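Diaminopimelate decarboxylase (Methanocaldococcus jannaschii, PDB 1TWI) decarboxylates meso-diaminopimelate to L-lysine, the last step of lysine biosynthesis through the diaminopimelate pathway, as a homodimer that uses pyridoxal 5'-phosphate. Local coordinates at residues V103-I108 with I124-R129; T152-F157 with Y201-G206. All coordinates share one frame; numbering follows the deposited sequence.

Interaction 1: V103-I108 with I124-R129; sequences VPSKKI and IEANIR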
loop_
_atom_site.group_PDB
_atom_site.type_symbol
_atom_site.label_atom_id
_atom_site.label_comp_id
_atom_site.label_asym_id
_atom_site.label_seq_id
_atom_site.Cartn_x
_atom_site.Cartn_y
_atom_site.Cartn_z
ATOM N N VAL A 103 -11.645 -25.249 4.152
ATOM C CA VAL A 103 -11.992 -24.915 5.542
ATOM C C VAL A 103 -13.487 -25.252 5.682
ATOM O O VAL A 103 -14.308 -24.829 4.880
ATOM C CB VAL A 103 -11.854 -23.390 5.841
ATOM C CG1 VAL A 103 -12.261 -23.103 7.287
ATOM C CG2 VAL A 103 -10.399 -22.934 5.618
ATOM N N PRO A 104 -13.855 -26.071 6.669
ATOM C CA PRO A 104 -15.264 -26.446 6.907
ATOM C C PRO A 104 -16.135 -25.157 7.102
ATOM O O PRO A 104 -15.743 -24.206 7.809
ATOM C CB PRO A 104 -15.185 -27.240 8.218
ATOM C CG PRO A 104 -13.766 -27.768 8.284
ATOM C CD PRO A 104 -12.925 -26.723 7.607
ATOM N N SER A 105 -17.306 -25.117 6.497
ATOM C CA SER A 105 -18.155 -23.965 6.620
ATOM C C SER A 105 -18.512 -23.601 8.063
ATOM O O SER A 105 -18.637 -22.442 8.386
ATOM C CB SER A 105 -19.430 -24.203 5.803
ATOM O OG SER A 105 -19.099 -23.913 4.455
ATOM N N LYS A 106 -18.641 -24.580 8.943
ATOM C CA LYS A 106 -18.970 -24.246 10.311
ATOM C C LYS A 106 -17.802 -23.643 11.052
ATOM O O LYS A 106 -17.946 -23.384 12.234
ATOM C CB LYS A 106 -19.473 -25.472 11.092
ATOM C CG LYS A 106 -20.955 -25.763 10.918
ATOM C CD LYS A 106 -21.859 -24.483 10.873
ATOM C CE LYS A 106 -22.147 -24.126 9.415
ATOM N NZ LYS A 106 -23.043 -22.965 9.336
ATOM N N LYS A 107 -16.639 -23.498 10.407
ATOM C CA LYS A 107 -15.506 -22.837 11.064
ATOM C C LYS A 107 -15.191 -21.537 10.315
ATOM O O LYS A 107 -14.088 -21.032 10.393
ATOM C CB LYS A 107 -14.245 -23.723 11.064
ATOM C CG LYS A 107 -14.392 -24.981 11.931
ATOM C CD LYS A 107 -13.084 -25.840 11.888
ATOM C CE LYS A 107 -13.104 -26.994 12.941
ATOM N NZ LYS A 107 -11.827 -27.787 12.881
ATOM N N ILE A 108 -16.155 -21.028 9.566
ATOM C CA ILE A 108 -15.928 -19.775 8.842
ATOM C C ILE A 108 -16.830 -18.664 9.385
ATOM O O ILE A 108 -18.058 -18.861 9.449
ATOM C CB ILE A 108 -16.202 -19.965 7.319
ATOM C CG1 ILE A 108 -15.160 -20.944 6.725
ATOM C CG2 ILE A 108 -16.018 -18.611 6.565
ATOM C CD1 ILE A 108 -15.404 -21.295 5.208
ATOM N N ILE A 124 -24.316 -17.212 2.330
ATOM C CA ILE A 124 -25.494 -18.023 2.611
ATOM C C ILE A 124 -25.399 -19.329 1.840
ATOM O O ILE A 124 -25.627 -20.406 2.406
ATOM C CB ILE A 124 -26.797 -17.260 2.286
ATOM C CG1 ILE A 124 -26.941 -16.067 3.266
ATOM C CG2 ILE A 124 -27.960 -18.235 2.324
ATOM C CD1 ILE A 124 -28.138 -15.090 2.978
ATOM N N GLU A 125 -25.012 -19.255 0.578
ATOM C CA GLU A 125 -24.859 -20.471 -0.244
ATOM C C GLU A 125 -23.760 -21.408 0.337
ATOM O O GLU A 125 -23.865 -22.643 0.270
ATOM C CB GLU A 125 -24.468 -20.086 -1.677
ATOM C CG GLU A 125 -25.586 -19.473 -2.552
ATOM C CD GLU A 125 -26.747 -20.437 -2.844
ATOM O OE1 GLU A 125 -26.520 -21.649 -2.945
ATOM O OE2 GLU A 125 -27.886 -19.974 -2.988
ATOM N N ALA A 126 -22.710 -20.826 0.904
ATOM C CA ALA A 126 -21.640 -21.632 1.500
ATOM C C ALA A 126 -21.981 -22.062 2.925
ATOM O O ALA A 126 -21.198 -22.789 3.532
ATOM C CB ALA A 126 -20.339 -20.864 1.529
ATOM N N ASN A 127 -23.097 -21.583 3.460
ATOM C CA ASN A 127 -23.585 -21.927 4.818
ATOM C C ASN A 127 -22.501 -21.724 5.900
ATOM O O ASN A 127 -22.207 -22.630 6.728
ATOM C CB ASN A 127 -24.114 -23.389 4.809
ATOM C CG ASN A 127 -24.843 -23.792 6.114
ATOM O OD1 ASN A 127 -25.603 -23.011 6.744
ATOM N ND2 ASN A 127 -24.627 -25.034 6.506
ATOM N N ILE A 128 -21.910 -20.528 5.890
ATOM C CA ILE A 128 -20.864 -20.205 6.844
ATOM C C ILE A 128 -21.463 -20.229 8.251
ATOM O O ILE A 128 -22.691 -20.072 8.444
ATOM C CB ILE A 128 -20.259 -18.822 6.544
ATOM C CG1 ILE A 128 -21.349 -17.737 6.493
ATOM C CG2 ILE A 128 -19.491 -18.862 5.210
ATOM C CD1 ILE A 128 -20.726 -16.289 6.315
ATOM N N ARG A 129 -20.617 -20.441 9.233
ATOM C CA ARG A 129 -21.057 -20.443 10.637
ATOM C C ARG A 129 -21.824 -19.144 11.016
ATOM O O ARG A 129 -22.842 -19.168 11.713
ATOM C CB ARG A 129 -19.828 -20.569 11.541
ATOM C CG ARG A 129 -20.228 -20.919 13.005
ATOM C CD ARG A 129 -18.992 -20.783 13.983
ATOM N NE ARG A 129 -19.429 -21.184 15.321
ATOM C CZ ARG A 129 -19.524 -22.443 15.753
ATOM N NH1 ARG A 129 -19.969 -22.687 16.989
ATOM N NH2 ARG A 129 -19.132 -23.462 14.980
#
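With CG anti to its backbone N (chi1 -166°) and its chain extended from there to NE, Arg129 carries CB, CG and CD past the carbonyl oxygen of Lys106, and its NH2 then bonds that same Lys106 O at 3.0 Å. The bond is nearly straight and lies in the guanidinium plane; NE of Arg129 forms a salt bridge with Asp244. Lys106 itself starts away from the 124-129 segment, but bends at chi2 and at chi3 (98°) turn its chain back. Its NZ reaches Asn127 O at 2.8 Å from above the carbonyl plane and Ile128 O, more weakly, at 3.0 Å. Ser105 OG completes the set, standing 2.6 Å from Ala126 O and nearly along the C=O axis, and it also bonds Lys99. Asn127, with positive phi, closes helix 117-125 in a Schellman motif, so Ser105 and Lys106 meet carbonyls at the helix C terminus, where the lysine charge is probably favoured by the helix dipole. Ser105 O accepts Ile108 N and, in a weak bond, Arg129 N at 2.9 Å. On the apolar side, CG2 of Ile108 meets CG2 of Ile128 at 3.7 Å, the two side chains crossing at about a right angle. Both isoleucines pack on Leu95 of helix 92-100, whereas Lys106 and Asn127 touch Asn154 of strand 153-160 and Ile124 packs against helix 136-149.

Interaction 2: T152-F157 with Y201-G206; sequences TANVAF and YVNVVG
Val155 turns its CG2 onto Val202, 3.8 Å from CB and 4.0 Å from CG2. In each valine CG2 takes the crowded position between backbone N and carbonyl carbon, and the side chains cross at a slant. Phe157 approaches Val204 at about a right angle, with CE1 4.0 Å from Val204 CG1; Gly206 O lies at the ring edge, in its plane. Thr152 sets CG2 anti to its backbone N and rests it 3.7 Å from Val202 C. These strands, 153-160 and 202-208, are parallel neighbours in the TIM-type barrel of the fold-type III decarboxylases, their short segments inclined at 39°. Ala153, Val155, Val202 and Val204 point outward, Ala153 packing on helix 136-149, Val202 and Val204 on helix 188-198, and Val155 beside Val133 of strand 130-133, whereas Asn154, Asn203 and Ala156 face inward. The two asparagines lie side by side and point the same way, their amide planes 70° apart. Val155 sits in mid-ladder, its N bonded to Asn203 O and its O to Val205 N, both at 2.8 Å. Val205 leaves extended geometry, and the register slips by one, letting Phe157 N take Gly206 O at 3.0 Å while the buried Gly206 N finds no partner. Val205 CG2 reaches across to the 152-157 strand, 3.6 Å from Val155 O.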
loop_
_atom_site.group_PDB
_atom_site.type_symbol
_atom_site.label_atom_id
_atom_site.label_comp_id
_atom_site.label_asym_id
_atom_site.label_seq_id
_atom_site.Cartn_x
_atom_site.Cartn_y
_atom_site.Cartn_z
ATOM N N THR A 152 -32.126 -19.481 5.790
ATOM C CA THR A 152 -32.032 -18.770 7.062
ATOM C C THR A 152 -30.530 -18.494 7.313
ATOM O O THR A 152 -29.764 -19.449 7.405
ATOM C CB THR A 152 -32.584 -19.612 8.235
ATOM O OG1 THR A 152 -33.978 -19.866 8.007
ATOM C CG2 THR A 152 -32.477 -18.812 9.590
ATOM N N ALA A 153 -30.100 -17.221 7.394
ATOM C CA ALA A 153 -28.672 -16.908 7.641
ATOM C C ALA A 153 -28.344 -16.915 9.141
ATOM O O ALA A 153 -29.143 -16.472 9.956
ATOM C CB ALA A 153 -28.326 -15.509 7.081
ATOM N N ASN A 154 -27.164 -17.401 9.496
ATOM C CA ASN A 154 -26.727 -17.397 10.882
ATOM C C ASN A 154 -26.107 -16.031 11.123
ATOM O O ASN A 154 -25.269 -15.617 10.327
ATOM C CB ASN A 154 -25.672 -18.498 11.066
ATOM C CG ASN A 154 -26.288 -19.878 10.891
ATOM O OD1 ASN A 154 -27.345 -20.133 11.451
ATOM N ND2 ASN A 154 -25.653 -20.752 10.094
ATOM N N VAL A 155 -26.527 -15.316 12.174
ATOM C CA VAL A 155 -25.940 -14.009 12.446
ATOM C C VAL A 155 -25.404 -13.878 13.867
ATOM O O VAL A 155 -26.067 -14.294 14.816
ATOM C CB VAL A 155 -26.915 -12.786 12.184
ATOM C CG1 VAL A 155 -27.153 -12.597 10.587
ATOM C CG2 VAL A 155 -28.263 -12.999 12.897
ATOM N N ALA A 156 -24.170 -13.351 13.955
ATOM C CA ALA A 156 -23.517 -13.021 15.213
ATOM C C ALA A 156 -23.487 -11.470 15.128
ATOM O O ALA A 156 -23.789 -10.889 14.076
ATOM C CB ALA A 156 -22.076 -13.616 15.248
ATOM N N PHE A 157 -23.169 -10.780 16.216
ATOM C CA PHE A 157 -23.178 -9.340 16.175
ATOM C C PHE A 157 -21.879 -8.799 16.679
ATOM O O PHE A 157 -21.440 -9.165 17.781
ATOM C CB PHE A 157 -24.362 -8.818 17.057
ATOM C CG PHE A 157 -25.694 -9.212 16.517
ATOM C CD1 PHE A 157 -26.158 -10.516 16.652
ATOM C CD2 PHE A 157 -26.398 -8.319 15.724
ATOM C CE1 PHE A 157 -27.321 -10.937 15.973
ATOM C CE2 PHE A 157 -27.566 -8.731 15.037
ATOM C CZ PHE A 157 -28.017 -10.014 15.157
ATOM N N TYR A 201 -35.853 -14.596 8.770
ATOM C CA TYR A 201 -34.833 -15.313 8.013
ATOM C C TYR A 201 -33.419 -15.281 8.559
ATOM O O TYR A 201 -32.492 -15.524 7.820
ATOM C CB TYR A 201 -34.840 -14.838 6.524
ATOM C CG TYR A 201 -36.234 -14.900 5.908
ATOM C CD1 TYR A 201 -37.149 -13.888 6.136
ATOM C CD2 TYR A 201 -36.661 -16.028 5.209
ATOM C CE1 TYR A 201 -38.473 -14.004 5.692
ATOM C CE2 TYR A 201 -37.974 -16.150 4.754
ATOM C CZ TYR A 201 -38.869 -15.136 5.006
ATOM O OH TYR A 201 -40.192 -15.213 4.579
ATOM N N VAL A 202 -33.252 -14.986 9.844
ATOM C CA VAL A 202 -31.890 -14.991 10.415
ATOM C C VAL A 202 -32.035 -15.761 11.721
ATOM O O VAL A 202 -33.129 -15.836 12.286
ATOM C CB VAL A 202 -31.287 -13.545 10.680
ATOM C CG1 VAL A 202 -31.234 -12.726 9.349
ATOM C CG2 VAL A 202 -32.124 -12.773 11.757
ATOM N N ASN A 203 -30.914 -16.315 12.165
ATOM C CA ASN A 203 -30.789 -17.109 13.352
ATOM C C ASN A 203 -29.622 -16.516 14.150
ATOM O O ASN A 203 -28.466 -16.573 13.688
ATOM C CB ASN A 203 -30.480 -18.552 12.919
ATOM C CG ASN A 203 -30.129 -19.454 14.072
ATOM O OD1 ASN A 203 -29.050 -20.079 14.070
ATOM N ND2 ASN A 203 -31.005 -19.549 15.039
ATOM N N VAL A 204 -29.944 -15.965 15.327
ATOM C CA VAL A 204 -28.981 -15.320 16.245
ATOM C C VAL A 204 -28.104 -16.369 16.886
ATOM O O VAL A 204 -28.626 -17.199 17.641
ATOM C CB VAL A 204 -29.736 -14.529 17.372
ATOM C CG1 VAL A 204 -28.704 -13.899 18.353
ATOM C CG2 VAL A 204 -30.568 -13.388 16.742
ATOM N N VAL A 205 -26.797 -16.345 16.620
ATOM C CA VAL A 205 -25.886 -17.356 17.191
ATOM C C VAL A 205 -24.686 -16.815 18.037
ATOM O O VAL A 205 -23.952 -17.603 18.613
ATOM C CB VAL A 205 -25.206 -18.274 16.099
ATOM C CG1 VAL A 205 -26.236 -19.135 15.355
ATOM C CG2 VAL A 205 -24.383 -17.412 15.137
ATOM N N GLY A 206 -24.463 -15.511 18.113
ATOM C CA GLY A 206 -23.342 -15.080 18.941
ATOM C C GLY A 206 -23.060 -13.600 18.949
ATOM O O GLY A 206 -23.800 -12.798 18.326
#

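Leaving helix 92-100, the chain enters interaction 1 at 103-108, runs through strand 108-110 and helix 117-125, and returns at 124-129, closing a short loop just before strand 130-133. Helix 136-149 then leads to 152-157, where interaction 2 opens; it closes at 201-206 after a longer excursion through helices 169-177 and 188-198. The two loops follow one another in series, neither nested nor crossed. They nevertheless meet in space, with Arg129 O 3.0 Å from Asn154 CB. Interaction 1 joins the lead-ins to strands 108-110 and 130-133, interaction 2 pairs strands 153-160 and 202-208, and strand 130-133 lies between strands 108-110 and 153-160 in the barrel sheet, so the two contacts sit side by side.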